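Local coordinates for mRNA export protein (PDB 4WPM) that probably helps export mRNA from the nucleus to the cytoplasm, this chain being the RRM domain of the Mex67 subunit of Mex67:Mtr2, at residues L44-R49 / F85-A90. Sequence-based numbering, arbitrary orientation.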
loop_
_atom_site.group_PDB
_atom_site.type_symbol
_atom_site.label_atom_id
_atom_site.label_comp_id
_atom_site.label_asym_id
_atom_site.label_seq_id
_atom_site.Cartn_x
_atom_site.Cartn_y
_atom_site.Cartn_z
ATOM N N LEU A 44 -6.393 10.528 11.646
ATOM C CA LEU A 44 -5.489 10.848 12.744
ATOM C C LEU A 44 -6.283 11.253 13.977
ATOM O O LEU A 44 -5.907 10.928 15.101
ATOM C CB LEU A 44 -4.517 11.962 12.347
ATOM C CG LEU A 44 -3.681 11.721 11.086
ATOM C CD1 LEU A 44 -2.518 12.701 11.022
ATOM C CD2 LEU A 44 -3.188 10.282 10.990
ATOM N N ASP A 45 -7.390 11.956 13.762
ATOM C CA ASP A 45 -8.273 12.332 14.856
ATOM C C ASP A 45 -8.836 11.079 15.519
ATOM O O ASP A 45 -8.921 10.998 16.743
ATOM C CB ASP A 45 -9.409 13.225 14.354
ATOM C CG ASP A 45 -10.338 13.668 15.466
ATOM O OD1 ASP A 45 -10.017 14.661 16.151
ATOM O OD2 ASP A 45 -11.391 13.022 15.654
ATOM N N PHE A 46 -9.213 10.103 14.699
ATOM C CA PHE A 46 -9.740 8.838 15.198
ATOM C C PHE A 46 -8.691 8.063 15.992
ATOM O O PHE A 46 -8.993 7.490 17.039
ATOM C CB PHE A 46 -10.252 7.982 14.037
ATOM C CG PHE A 46 -10.417 6.530 14.379
ATOM C CD1 PHE A 46 -11.506 6.096 15.116
ATOM C CD2 PHE A 46 -9.482 5.596 13.963
ATOM C CE1 PHE A 46 -11.660 4.759 15.429
ATOM C CE2 PHE A 46 -9.630 4.259 14.275
ATOM C CZ PHE A 46 -10.720 3.839 15.009
ATOM N N LEU A 47 -7.460 8.049 15.492
ATOM C CA LEU A 47 -6.371 7.333 16.149
ATOM C C LEU A 47 -6.048 7.927 17.516
ATOM O O LEU A 47 -5.790 7.197 18.474
ATOM C CB LEU A 47 -5.117 7.344 15.273
ATOM C CG LEU A 47 -5.187 6.559 13.961
ATOM C CD1 LEU A 47 -3.951 6.824 13.117
ATOM C CD2 LEU A 47 -5.345 5.069 14.224
ATOM N N GLU A 48 -6.058 9.253 17.600
ATOM C CA GLU A 48 -5.768 9.942 18.851
ATOM C C GLU A 48 -6.793 9.609 19.932
ATOM O O GLU A 48 -6.434 9.352 21.081
ATOM C CB GLU A 48 -5.723 11.456 18.625
ATOM C CG GLU A 48 -4.521 11.924 17.816
ATOM C CD GLU A 48 -4.577 13.402 17.477
ATOM O OE1 GLU A 48 -5.689 13.970 17.450
ATOM O OE2 GLU A 48 -3.505 13.996 17.231
ATOM N N ARG A 49 -8.069 9.616 19.559
ATOM C CA ARG A 49 -9.145 9.342 20.506
ATOM C C ARG A 49 -9.161 7.874 20.933
ATOM O O ARG A 49 -9.382 7.564 22.104
ATOM C CB ARG A 49 -10.498 9.722 19.900
ATOM C CG ARG A 49 -10.631 11.202 19.575
ATOM C CD ARG A 49 -11.998 11.537 19.004
ATOM N NE ARG A 49 -12.214 10.925 17.692
ATOM C CZ ARG A 49 -13.145 10.009 17.421
ATOM N NH1 ARG A 49 -13.247 9.519 16.194
ATOM N NH2 ARG A 49 -13.984 9.579 18.360
ATOM N N PHE A 85 -8.305 -2.986 13.636
ATOM C CA PHE A 85 -9.563 -2.315 13.945
ATOM C C PHE A 85 -10.199 -1.752 12.680
ATOM O O PHE A 85 -9.516 -1.517 11.683
ATOM C CB PHE A 85 -9.344 -1.196 14.965
ATOM C CG PHE A 85 -9.348 -1.669 16.393
ATOM C CD1 PHE A 85 -8.782 -2.885 16.739
ATOM C CD2 PHE A 85 -9.914 -0.893 17.389
ATOM C CE1 PHE A 85 -8.785 -3.320 18.051
ATOM C CE2 PHE A 85 -9.920 -1.322 18.703
ATOM C CZ PHE A 85 -9.354 -2.536 19.033
ATOM N N THR A 86 -11.509 -1.539 12.733
ATOM C CA THR A 86 -12.251 -0.997 11.602
ATOM C C THR A 86 -12.480 0.502 11.776
ATOM O O THR A 86 -12.966 0.947 12.817
ATOM C CB THR A 86 -13.612 -1.702 11.434
ATOM O OG1 THR A 86 -13.411 -3.114 11.299
ATOM C CG2 THR A 86 -14.346 -1.177 10.206
ATOM N N TYR A 87 -12.120 1.271 10.753
ATOM C CA TYR A 87 -12.366 2.709 10.737
ATOM C C TYR A 87 -13.111 3.116 9.475
ATOM O O TYR A 87 -12.656 2.855 8.361
ATOM C CB TYR A 87 -11.056 3.492 10.835
ATOM C CG TYR A 87 -11.228 4.964 10.531
ATOM C CD1 TYR A 87 -11.837 5.814 11.445
ATOM C CD2 TYR A 87 -10.792 5.500 9.326
ATOM C CE1 TYR A 87 -12.002 7.158 11.169
ATOM C CE2 TYR A 87 -10.952 6.843 9.042
ATOM C CZ TYR A 87 -11.557 7.667 9.966
ATOM O OH TYR A 87 -11.720 9.005 9.689
ATOM N N ALA A 88 -14.255 3.767 9.666
ATOM C CA ALA A 88 -15.078 4.247 8.562
ATOM C C ALA A 88 -15.409 3.117 7.587
ATOM O O ALA A 88 -15.488 3.329 6.377
ATOM C CB ALA A 88 -14.377 5.392 7.842
ATOM N N GLY A 89 -15.596 1.916 8.128
ATOM C CA GLY A 89 -16.010 0.773 7.336
ATOM C C GLY A 89 -14.883 0.047 6.624
ATOM O O GLY A 89 -15.131 -0.712 5.686
ATOM N N ALA A 90 -13.648 0.280 7.060
ATOM C CA ALA A 90 -12.485 -0.375 6.464
ATOM C C ALA A 90 -11.526 -0.880 7.537
ATOM O O ALA A 90 -11.253 -0.184 8.516
ATOM C CB ALA A 90 -11.768 0.578 5.522
#
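Phe46, on helix 40-51, and Tyr87, on the short edge strand 86-87, lay their side chains alongside each other and run past one another in opposite directions. Nearly all of the contact is this one aromatic pair. The ring centroids lie 4.7 Å apart and the planes are inclined by 34°, an oblique pairing short of both the parallel and the T-shaped arrangement. Packing is tightest at the root of the phenylalanine ring, where Tyr87 CD1 sits over one face and comes within 3.3 Å of Phe46 CG. Farther along the tyrosine, CE1 reaches Phe46 CB at 3.5 Å. The base of Tyr87 completes the overlap: its CB lies over the same face of Phe46, 4.2 Å from the ring centroid, in a CH-pi contact. Both side chains set CG anti to the backbone N (chi1 162° in Phe46, 168° in Tyr87), so each ring projects across the gap and the two overlap obliquely. The tyrosine continues past Phe46 to an earlier turn of the same helix, where its OH hydrogen-bonds Ser42 OG and its side chain touches Leu43, so the phenol is fixed at its OH end as well as by its overlap with Phe46. The outer margin is looser: Phe46 CZ comes only to 4.3 Å from Thr86 O, and exposed Arg49 brings NH1 to the edge of the Phe46 ring while its NE bridges to Asp45 OD2, one turn back, at 3.0 Å. Directly after Tyr87 the chain reverses in a type I' turn, closed by paired backbone bonds between Tyr87 and Ala90. This beta hairpin of strands 86-87 and 90-97, with its aromatic residue packed on the first helix, belongs to the RRM alpha/beta sandwich, in which two helices cover one face of an antiparallel sheet.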